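Local coordinates for WZI (Escherichia coli, PDB 2YNK), which is an outer-membrane beta-barrel lectin that takes part in group 1 capsule assembly, probably by binding capsular polysaccharide at the cell surface, at residues A[375-378]-A[382-385]; A[416-421]-A[426-431]. One frame throughout, in Å; residues are numbered along the deposited sequence.

Contact 1 and contact 2 are two successive antiparallel hairpins in the wall of the Wzi barrel. Contact 1 pairs strands 368-377 and 383-393. Contact 2 follows it along the chain and pairs strands 408-422 and 425-435. Their centres are 10 Å apart, on the same side of the chain's centre. Strands 383-393 and 408-422 are neighbours in the sheet, and Arg383 N probably donates a hydrogen bond to Ser418 O at 2.9 Å. On the face that carries both tryptophans, Trp384 CH2 meets Trp417 CD1 at 3.4 Å, with the ring planes about 55° apart. Bound dodecane touches this face in both hairpins, which is consistent with a membrane-facing surface.

Contact 1: residues A[375-378]-A[382-385]; sequences ELIT and QRWS
Ile377 and Arg383 pack across a beta hairpin of the outer-membrane barrel, where strands 375-377 and 383-385 run antiparallel. They form the tight side of the contact, together with Glu375. Ile377 CD1 lies over one face of the Arg383 guanidinium, 3.5 Å above its plane and offset toward the rim. Ile377 CG2, anti to its own backbone N, sits 3.7 Å from Arg383 NE. The guanidinium makes a salt bridge with Asp13 of helix 8-19, while NE bonds to Asn381 OD1 in the turn and NH1 to the backbone O of Asp9. Glu375 lies alongside Arg383, but their charged atoms do not touch. Side chains of helices 8-19 and 49-65 pack on this face, which is consistent with its turning to the barrel interior.

The other face is looser. Leu376 CD2 reaches Trp384 CD1 only at 4.3 Å, and bound dodecane touches both side chains, consistent with a surface turned to lipid. The backbones of Leu376 and Trp384 form a hydrogen-bonded pair: Leu376 N to Trp384 O and Trp384 N to Leu376 O, both 2.9 Å and in the carbonyl plane.

Toward the turn, the partly exposed Thr378 and Gln382 lie side by side. The Gln382 amide bonds to Asp380 through NE2 and to Trp417 through OE1. Thr378 N donates to Gln382 O at 2.8 Å, while Thr378 OG1 makes a weak bond to the same oxygen at 3.4 Å.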
loop_
_atom_site.group_PDB
_atom_site.type_symbol
_atom_site.label_atom_id
_atom_site.label_comp_id
_atom_site.label_asym_id
_atom_site.label_seq_id
_atom_site.Cartn_x
_atom_site.Cartn_y
_atom_site.Cartn_z
ATOM N N GLU A 375 -9.500 14.992 3.916
ATOM C CA GLU A 375 -10.103 14.531 5.172
ATOM C C GLU A 375 -9.759 15.359 6.431
ATOM O O GLU A 375 -8.623 15.813 6.641
ATOM C CB GLU A 375 -9.820 13.052 5.430
ATOM C CG GLU A 375 -8.351 12.696 5.470
ATOM C CD GLU A 375 -8.007 11.581 6.453
ATOM O OE1 GLU A 375 -8.936 10.992 7.056
ATOM O OE2 GLU A 375 -6.789 11.303 6.623
ATOM N N LEU A 376 -10.790 15.541 7.246
ATOM C CA LEU A 376 -10.704 16.210 8.510
ATOM C C LEU A 376 -10.622 15.140 9.577
ATOM O O LEU A 376 -11.368 14.160 9.532
ATOM C CB LEU A 376 -11.947 17.070 8.752
ATOM C CG LEU A 376 -11.927 17.878 10.055
ATOM C CD1 LEU A 376 -11.031 19.093 9.902
ATOM C CD2 LEU A 376 -13.331 18.288 10.456
ATOM N N ILE A 377 -9.721 15.340 10.540
ATOM C CA ILE A 377 -9.595 14.439 11.665
ATOM C C ILE A 377 -9.721 15.250 12.953
ATOM O O ILE A 377 -8.893 16.112 13.251
ATOM C CB ILE A 377 -8.280 13.640 11.614
ATOM C CG1 ILE A 377 -8.109 13.002 10.223
ATOM C CG2 ILE A 377 -8.291 12.561 12.680
ATOM C CD1 ILE A 377 -6.841 12.186 10.031
ATOM N N THR A 378 -10.780 14.970 13.701
ATOM C CA THR A 378 -11.037 15.610 14.979
ATOM C C THR A 378 -9.996 15.250 16.040
ATOM O O THR A 378 -9.320 14.218 15.944
ATOM C CB THR A 378 -12.416 15.190 15.527
ATOM O OG1 THR A 378 -13.392 15.306 14.488
ATOM C CG2 THR A 378 -12.831 16.070 16.722
ATOM N N GLN A 382 -12.528 11.430 15.203
ATOM C CA GLN A 382 -13.485 11.183 14.142
ATOM C C GLN A 382 -12.802 11.627 12.861
ATOM O O GLN A 382 -12.053 12.597 12.879
ATOM C CB GLN A 382 -14.758 11.989 14.354
ATOM C CG GLN A 382 -15.619 11.492 15.491
ATOM C CD GLN A 382 -16.895 12.297 15.624
ATOM O OE1 GLN A 382 -17.689 12.380 14.686
ATOM N NE2 GLN A 382 -17.093 12.908 16.790
ATOM N N ARG A 383 -13.039 10.929 11.754
ATOM C CA ARG A 383 -12.398 11.300 10.496
ATOM C C ARG A 383 -13.404 11.357 9.359
ATOM O O ARG A 383 -13.966 10.333 8.978
ATOM C CB ARG A 383 -11.286 10.321 10.144
ATOM C CG ARG A 383 -10.497 9.806 11.330
ATOM C CD ARG A 383 -9.233 9.101 10.879
ATOM N NE ARG A 383 -8.283 8.959 11.972
ATOM C CZ ARG A 383 -6.977 8.746 11.830
ATOM N NH1 ARG A 383 -6.410 8.633 10.632
ATOM N NH2 ARG A 383 -6.219 8.660 12.918
ATOM N N TRP A 384 -13.623 12.556 8.826
ATOM C CA TRP A 384 -14.503 12.758 7.688
ATOM C C TRP A 384 -13.691 12.841 6.447
ATOM O O TRP A 384 -12.660 13.496 6.436
ATOM C CB TRP A 384 -15.258 14.048 7.845
ATOM C CG TRP A 384 -15.953 14.111 9.161
ATOM C CD1 TRP A 384 -15.447 14.578 10.366
ATOM C CD2 TRP A 384 -17.312 13.667 9.459
ATOM N NE1 TRP A 384 -16.377 14.459 11.362
ATOM C CE2 TRP A 384 -17.519 13.922 10.886
ATOM C CE3 TRP A 384 -18.336 13.100 8.720
ATOM C CZ2 TRP A 384 -18.711 13.616 11.519
ATOM C CZ3 TRP A 384 -19.534 12.795 9.370
ATOM C CH2 TRP A 384 -19.713 13.047 10.736
ATOM N N SER A 385 -14.142 12.194 5.378
ATOM C CA SER A 385 -13.396 12.224 4.132
ATOM C C SER A 385 -14.297 12.438 2.930
ATOM O O SER A 385 -15.490 12.146 2.966
ATOM C CB SER A 385 -12.563 10.951 3.979
ATOM O OG SER A 385 -13.093 9.907 4.770
#

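Contact 2: residues A[416-421]-A[426-431]; sequences GWSGDV and RLNTSL. With D12 (dodecane), chain C.
Arg426 stretches across the neighbouring strand, between Ser418 and Asp420. Its chain is extended from CG to NE, then turns at chi4 (76°). This lays one face of the guanidinium over Gly419 N, which sits 3.8 Å from the plane under its centre. Asp420 comes to the edge of the group. Its OD1 is 3.0 Å from Arg426 NH1, a salt bridge whose hydrogen bond is weak, and the carboxylate plane stands 78° from the guanidinium plane. Ser418 OG receives two further weak bonds, from Arg426 NE and NH2. The firmer partner of NH2 is Asn381 O, in the turn of the preceding hairpin.

Strands 416-421 and 426-431 form an antiparallel hairpin of the barrel wall. Arg426, Ser418 and Asp420 share one face of it. Trp417, Leu427 and Thr429 share the other.

There the Trp417 indole leans forward along its own strand toward Gly419, with CG anti to the backbone N (chi1 175°). Gly419 N lies 3.7 Å above one indole face, offset toward the rim. The ring occupies the space beside Gly419 where a side chain would otherwise point. Leu427 crosses Trp417 at about a right angle, its CD2 at the ring edge 4.1 Å from CZ3. Val421 CG2 meets Leu427 CB obliquely at 3.4 Å. A dodecane runs past this group, with Leu427 CD2 3.9 Å from its C4 and Trp417 CH2 close to its C5. Thr429 OG1 lies in the indole plane at the edge. It donates to Trp417 O at 3.0 Å, an oxygen that also accepts from Thr429 N.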
loop_
_atom_site.group_PDB
_atom_site.type_symbol
_atom_site.label_atom_id
_atom_site.label_comp_id
_atom_site.label_asym_id
_atom_site.label_seq_id
_atom_site.Cartn_x
_atom_site.Cartn_y
_atom_site.Cartn_z
ATOM N N GLY A 416 -16.607 9.276 3.411
ATOM C CA GLY A 416 -16.255 8.349 4.478
ATOM C C GLY A 416 -16.395 8.962 5.862
ATOM O O GLY A 416 -16.289 10.176 6.029
ATOM N N TRP A 417 -16.661 8.107 6.846
ATOM C CA TRP A 417 -16.614 8.490 8.252
ATOM C C TRP A 417 -16.023 7.369 9.056
ATOM O O TRP A 417 -16.372 6.191 8.858
ATOM C CB TRP A 417 -17.989 8.844 8.794
ATOM C CG TRP A 417 -17.966 9.127 10.273
ATOM C CD1 TRP A 417 -17.665 10.330 10.897
ATOM C CD2 TRP A 417 -18.234 8.191 11.372
ATOM N NE1 TRP A 417 -17.732 10.210 12.264
ATOM C CE2 TRP A 417 -18.067 8.955 12.612
ATOM C CE3 TRP A 417 -18.582 6.855 11.451
ATOM C CZ2 TRP A 417 -18.260 8.385 13.854
ATOM C CZ3 TRP A 417 -18.771 6.285 12.715
ATOM C CH2 TRP A 417 -18.611 7.035 13.888
ATOM N N SER A 418 -15.117 7.747 9.956
ATOM C CA SER A 418 -14.418 6.835 10.845
ATOM C C SER A 418 -14.640 7.361 12.254
ATOM O O SER A 418 -14.572 8.571 12.483
ATOM C CB SER A 418 -12.929 6.834 10.494
ATOM O OG SER A 418 -12.200 5.828 11.186
ATOM N N GLY A 419 -14.938 6.475 13.195
ATOM C CA GLY A 419 -15.142 6.909 14.578
ATOM C C GLY A 419 -15.282 5.803 15.605
ATOM O O GLY A 419 -15.799 4.724 15.304
ATOM N N ASP A 420 -14.814 6.080 16.821
ATOM C CA ASP A 420 -14.974 5.168 17.951
ATOM C C ASP A 420 -16.418 5.191 18.430
ATOM O O ASP A 420 -16.960 6.255 18.698
ATOM C CB ASP A 420 -14.045 5.567 19.098
ATOM C CG ASP A 420 -12.576 5.318 18.781
ATOM O OD1 ASP A 420 -12.277 4.422 17.957
ATOM O OD2 ASP A 420 -11.714 6.014 19.359
ATOM N N VAL A 421 -17.034 4.016 18.533
ATOM C CA VAL A 421 -18.448 3.907 18.896
ATOM C C VAL A 421 -18.632 3.624 20.387
ATOM O O VAL A 421 -19.541 4.166 21.021
ATOM C CB VAL A 421 -19.145 2.796 18.084
ATOM C CG1 VAL A 421 -20.567 2.572 18.578
ATOM C CG2 VAL A 421 -19.145 3.143 16.601
ATOM N N ARG A 426 -14.049 0.544 17.111
ATOM C CA ARG A 426 -14.077 1.532 16.025
ATOM C C ARG A 426 -14.853 1.057 14.799
ATOM O O ARG A 426 -14.755 -0.091 14.380
ATOM C CB ARG A 426 -12.658 1.910 15.594
ATOM C CG ARG A 426 -12.596 3.154 14.718
ATOM C CD ARG A 426 -11.165 3.586 14.468
ATOM N NE ARG A 426 -11.063 4.887 13.795
ATOM C CZ ARG A 426 -11.255 6.067 14.381
ATOM N NH1 ARG A 426 -11.606 6.140 15.652
ATOM N NH2 ARG A 426 -11.131 7.187 13.685
ATOM N N LEU A 427 -15.577 2.000 14.216
ATOM C CA LEU A 427 -16.484 1.771 13.118
ATOM C C LEU A 427 -16.009 2.590 11.913
ATOM O O LEU A 427 -15.615 3.743 12.073
ATOM C CB LEU A 427 -17.873 2.221 13.568
ATOM C CG LEU A 427 -19.107 1.938 12.715
ATOM C CD1 LEU A 427 -19.316 0.442 12.517
ATOM C CD2 LEU A 427 -20.317 2.579 13.376
ATOM N N ASN A 428 -16.044 1.993 10.719
ATOM C CA ASN A 428 -15.586 2.655 9.484
ATOM C C ASN A 428 -16.620 2.542 8.391
ATOM O O ASN A 428 -16.822 1.464 7.851
ATOM C CB ASN A 428 -14.276 2.032 8.978
ATOM C CG ASN A 428 -13.043 2.737 9.524
ATOM O OD1 ASN A 428 -12.917 2.965 10.738
ATOM N ND2 ASN A 428 -12.120 3.081 8.634
ATOM N N THR A 429 -17.259 3.651 8.044
ATOM C CA THR A 429 -18.290 3.637 7.007
ATOM C C THR A 429 -17.840 4.300 5.717
ATOM O O THR A 429 -16.900 5.092 5.692
ATOM C CB THR A 429 -19.563 4.336 7.496
ATOM O OG1 THR A 429 -19.213 5.572 8.142
ATOM C CG2 THR A 429 -20.309 3.433 8.478
ATOM N N SER A 430 -18.525 3.955 4.638
ATOM C CA SER A 430 -18.253 4.526 3.323
ATOM C C SER A 430 -19.544 4.565 2.522
ATOM O O SER A 430 -20.417 3.726 2.706
ATOM C CB SER A 430 -17.187 3.709 2.591
ATOM O OG SER A 430 -16.492 4.519 1.650
ATOM N N LEU A 431 -19.659 5.563 1.655
ATOM C CA LEU A 431 -20.833 5.762 0.817
ATOM C C LEU A 431 -20.360 6.304 -0.519
ATOM O O LEU A 431 -19.579 7.245 -0.544
ATOM C CB LEU A 431 -21.767 6.766 1.476
ATOM C CG LEU A 431 -23.078 7.073 0.751
ATOM C CD1 LEU A 431 -24.098 5.964 0.974
ATOM C CD2 LEU A 431 -23.629 8.416 1.213
HETATM C C1 D12 C . -24.469 4.557 10.313
HETATM C C2 D12 C . -23.838 4.228 11.655
HETATM C C3 D12 C . -23.656 5.468 12.538
HETATM C C4 D12 C . -23.221 5.096 13.958
HETATM C C5 D12 C . -22.399 6.193 14.641
HETATM C C6 D12 C . -22.507 6.109 16.168
HETATM C C7 D12 C . -21.540 7.050 16.898
HETATM C C8 D12 C . -21.408 6.674 18.379
HETATM C C9 D12 C . -20.358 7.515 19.116
HETATM C C10 D12 C . -20.436 7.394 20.647
HETATM C C11 D12 C . -19.082 7.627 21.331
HETATM C C12 D12 C . -19.190 8.623 22.469
#